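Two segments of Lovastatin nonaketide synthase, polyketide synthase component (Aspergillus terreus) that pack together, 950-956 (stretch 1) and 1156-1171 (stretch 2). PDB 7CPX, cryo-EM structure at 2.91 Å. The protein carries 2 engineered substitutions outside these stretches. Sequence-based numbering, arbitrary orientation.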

# COMPACT_ATOMS: atom_id res chain seq x y z
N PRO A 950 -5.72 -3.57 13.69
CA PRO A 950 -5.29 -4.85 14.26
C PRO A 950 -4.02 -4.69 15.09
O PRO A 950 -3.34 -3.66 15.06
N LYS A 951 -3.71 -5.75 15.82
CA LYS A 951 -2.48 -5.77 16.59
C LYS A 951 -1.28 -5.70 15.64
O LYS A 951 -1.38 -6.09 14.48
N PRO A 952 -0.14 -5.20 16.11
CA PRO A 952 1.03 -5.14 15.23
C PRO A 952 1.63 -6.52 15.03
O PRO A 952 2.58 -6.90 15.71
N HIS A 953 1.05 -7.28 14.10
CA HIS A 953 1.40 -8.68 13.96
C HIS A 953 2.91 -8.84 13.78
O HIS A 953 3.54 -8.12 13.00
N LEU A 954 3.47 -9.80 14.50
CA LEU A 954 4.90 -10.06 14.42
C LEU A 954 5.27 -10.48 13.00
O LEU A 954 4.50 -11.16 12.31
N LEU A 955 6.46 -10.05 12.56
CA LEU A 955 6.96 -10.33 11.22
C LEU A 955 6.25 -9.48 10.18
O LEU A 955 6.65 -9.46 9.01
N LEU A 956 5.21 -8.76 10.58
CA LEU A 956 4.40 -7.99 9.65
C LEU A 956 4.29 -6.54 10.09
O LEU A 956 4.24 -5.63 9.25
N PRO A 1156 7.61 -23.32 18.70
CA PRO A 1156 6.50 -22.39 18.50
C PRO A 1156 6.96 -20.94 18.58
O PRO A 1156 7.90 -20.59 19.30
N LEU A 1157 6.27 -20.09 17.82
CA LEU A 1157 6.48 -18.65 17.86
C LEU A 1157 5.13 -17.98 18.01
O LEU A 1157 4.20 -18.26 17.24
N MET A 1158 5.02 -17.09 18.99
CA MET A 1158 3.78 -16.39 19.28
C MET A 1158 4.04 -14.90 19.42
O MET A 1158 5.10 -14.49 19.91
N ASP A 1159 3.08 -14.10 18.98
CA ASP A 1159 3.18 -12.65 19.08
C ASP A 1159 2.75 -12.23 20.48
O ASP A 1159 1.57 -12.36 20.85
N GLU A 1160 3.70 -11.73 21.27
CA GLU A 1160 3.38 -11.30 22.63
C GLU A 1160 2.35 -10.18 22.63
O GLU A 1160 1.53 -10.09 23.55
N GLY A 1161 2.37 -9.33 21.60
CA GLY A 1161 1.38 -8.27 21.50
C GLY A 1161 -0.00 -8.76 21.12
O GLY A 1161 -0.98 -8.03 21.31
N ASN A 1162 -0.10 -9.98 20.59
CA ASN A 1162 -1.38 -10.57 20.24
C ASN A 1162 -1.76 -11.76 21.11
O ASN A 1162 -2.95 -12.07 21.22
N GLY A 1163 -0.78 -12.42 21.72
CA GLY A 1163 -1.08 -13.54 22.59
C GLY A 1163 -1.52 -14.80 21.88
O GLY A 1163 -2.16 -15.65 22.49
N CYS A 1164 -1.20 -14.93 20.59
CA CYS A 1164 -1.56 -16.11 19.82
C CYS A 1164 -0.35 -16.64 19.08
O CYS A 1164 0.56 -15.87 18.73
N PRO A 1165 -0.29 -17.94 18.83
CA PRO A 1165 0.86 -18.51 18.12
C PRO A 1165 0.81 -18.23 16.63
O PRO A 1165 -0.25 -17.98 16.05
N LEU A 1166 1.99 -18.27 16.01
CA LEU A 1166 2.11 -18.14 14.57
C LEU A 1166 2.12 -19.52 13.92
O LEU A 1166 2.33 -20.54 14.56
N LEU A 1167 1.87 -19.52 12.61
CA LEU A 1167 1.88 -20.78 11.86
C LEU A 1167 3.23 -21.47 11.99
O LEU A 1167 3.31 -22.66 12.31
N LEU A 1168 4.31 -20.73 11.73
CA LEU A 1168 5.65 -21.28 11.74
C LEU A 1168 6.60 -20.32 12.43
O LEU A 1168 6.52 -19.11 12.24
N HIS A 1169 7.49 -20.88 13.23
CA HIS A 1169 8.66 -20.13 13.66
C HIS A 1169 9.66 -20.15 12.51
O HIS A 1169 10.13 -21.23 12.13
N PRO A 1170 10.01 -19.00 11.92
CA PRO A 1170 10.90 -19.02 10.75
C PRO A 1170 12.15 -19.84 10.97
O PRO A 1170 12.77 -20.31 10.01
N ALA A 1171 12.54 -20.03 12.23
CA ALA A 1171 13.66 -20.92 12.53
C ALA A 1171 13.36 -22.35 12.10
O ALA A 1171 14.20 -23.01 11.50

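Packing of an irregular segment, 950-956, against the loop-rich segment 1156-1171 of the same chain, with 491 Å² buried in total. Pro950 points sideways and makes no contact. Lys951 directs its CA-to-CB bond toward stretch 2 in an m, m, t, m conformation; its aliphatic part does the packing, with CB 3.3 Å from Asn1162 OD1 and CD 3.7 Å from Gly1161 O. Asn1162 starts out sideways, but its chi1 of -146° brings the amide end nearer. Pro952 points sideways; a CB on Gly1161 would face this segment, and there is room for it. His953 (chi1 t) has its CA-to-CB bond pointing away from stretch 2, yet the end of its ring comes nearer, so that CE1 lies 4.0 Å from Leu1166 CD2, an oblique approach. The ring is held by a very short hydrogen bond from His953 ND1 to Leu954 O (2.5 Å), while NE2 is bonded elsewhere in the structure. Leu954 supplies the one hydrogen bond between the segments, a weak one from its N to Asp1159 OD2 (3.3 Å, 132°). Asp1159 (chi1 t) points toward stretch 1, and its other oxygen, OD1, accepts from Gly1161 N at 3.0 Å, so the carboxylate links its own turn to the facing backbone. The Leu954 side chain (t, p) also points in, setting CB 3.9 Å from Asp1159 CG and CD2 4.0 Å from Leu1157 CD1. Leu955, at positive phi (74°), turns its m, t side chain inward among apolar groups: CD1 lies 3.4 Å from Leu1166 CD2, 4.0 Å from Pro1170 CG and 4.5 Å from Leu1157 CD2. Leu1157 (t, p), Leu1166 (m, p) and Pro1170 all point toward stretch 1, forming an apolar surface beside the polar Asp1159 contact. Leu956 (m, t) is out of reach, although its N bonds back to His953 O at 3.0 Å.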

# COMPACT_ATOMS: atom_id res chain seq x y z
CB PRO A 950 -5.05 -5.71 13.02
CG PRO A 950 -4.62 -4.74 11.98
CD PRO A 950 -5.39 -3.47 12.26
CB LYS A 951 -2.39 -7.04 17.43
CG LYS A 951 -3.57 -7.27 18.36
CD LYS A 951 -3.64 -6.22 19.46
CE LYS A 951 -4.67 -6.60 20.51
NZ LYS A 951 -6.03 -6.78 19.94
CB PRO A 952 1.98 -4.20 15.98
CG PRO A 952 1.68 -4.48 17.41
CD PRO A 952 0.20 -4.78 17.48
CB HIS A 953 0.66 -9.30 12.78
CG HIS A 953 0.83 -10.78 12.68
ND1 HIS A 953 2.03 -11.37 12.37
CD2 HIS A 953 -0.05 -11.79 12.85
CE1 HIS A 953 1.89 -12.68 12.35
NE2 HIS A 953 0.63 -12.97 12.64
CB LEU A 954 5.30 -11.15 15.41
CG LEU A 954 6.79 -11.48 15.50
CD1 LEU A 954 7.59 -10.25 15.91
CD2 LEU A 954 7.02 -12.62 16.46
CB LEU A 955 6.80 -11.81 10.87
CG LEU A 955 7.15 -12.84 11.94
CD1 LEU A 955 6.93 -14.24 11.41
CD2 LEU A 955 8.58 -12.67 12.41
CB LEU A 956 3.00 -8.60 9.53
CG LEU A 956 2.93 -10.04 9.02
CD1 LEU A 956 1.49 -10.52 8.97
CD2 LEU A 956 3.56 -10.14 7.65
CB PRO A 1156 5.54 -22.72 19.64
CG PRO A 1156 6.43 -23.21 20.72
CD PRO A 1156 7.56 -23.94 20.04
CB LEU A 1157 7.19 -18.16 16.59
CG LEU A 1157 7.44 -16.65 16.52
CD1 LEU A 1157 8.30 -16.19 17.69
CD2 LEU A 1157 8.10 -16.28 15.21
CB MET A 1158 3.13 -16.93 20.56
CG MET A 1158 4.03 -16.85 21.79
SD MET A 1158 3.24 -17.48 23.28
CE MET A 1158 1.86 -16.34 23.45
CB ASP A 1159 2.31 -11.98 18.02
CG ASP A 1159 2.43 -10.47 18.03
OD1 ASP A 1159 3.24 -9.94 18.82
OD2 ASP A 1159 1.71 -9.81 17.26
CB GLU A 1160 4.64 -10.85 23.35
CG GLU A 1160 5.72 -11.92 23.43
CD GLU A 1160 5.29 -13.14 24.23
OE1 GLU A 1160 4.24 -13.06 24.91
OE2 GLU A 1160 5.99 -14.17 24.18
CB ASN A 1162 -1.38 -11.02 18.77
CG ASN A 1162 -2.73 -10.87 18.10
OD1 ASN A 1162 -2.86 -10.25 17.05
ND2 ASN A 1162 -3.76 -11.45 18.72
CB CYS A 1164 -2.67 -15.78 18.81
SG CYS A 1164 -2.23 -14.51 17.61
CB PRO A 1165 0.74 -20.01 18.40
CG PRO A 1165 -0.72 -20.23 18.56
CD PRO A 1165 -1.27 -18.98 19.20
CB LEU A 1166 3.39 -17.39 14.20
CG LEU A 1166 3.33 -15.86 14.29
CD1 LEU A 1166 3.07 -15.40 15.71
CD2 LEU A 1166 4.60 -15.25 13.74
CB LEU A 1167 1.56 -20.52 10.39
CG LEU A 1167 0.15 -20.03 10.10
CD1 LEU A 1167 0.01 -19.67 8.63
CD2 LEU A 1167 -0.86 -21.09 10.50
CB LEU A 1168 6.15 -21.54 10.31
CG LEU A 1168 5.62 -22.78 9.59
CD1 LEU A 1168 5.94 -22.69 8.11
CD2 LEU A 1168 6.22 -24.03 10.19
CB HIS A 1169 9.26 -20.76 14.91
CG HIS A 1169 10.35 -19.95 15.54
ND1 HIS A 1169 11.07 -18.99 14.86
CD2 HIS A 1169 10.86 -19.97 16.80
CE1 HIS A 1169 11.97 -18.46 15.66
NE2 HIS A 1169 11.86 -19.03 16.85
CB PRO A 1170 11.22 -17.53 10.55
CG PRO A 1170 10.01 -16.84 11.04
CD PRO A 1170 9.52 -17.64 12.21
CB ALA A 1171 13.99 -20.86 14.02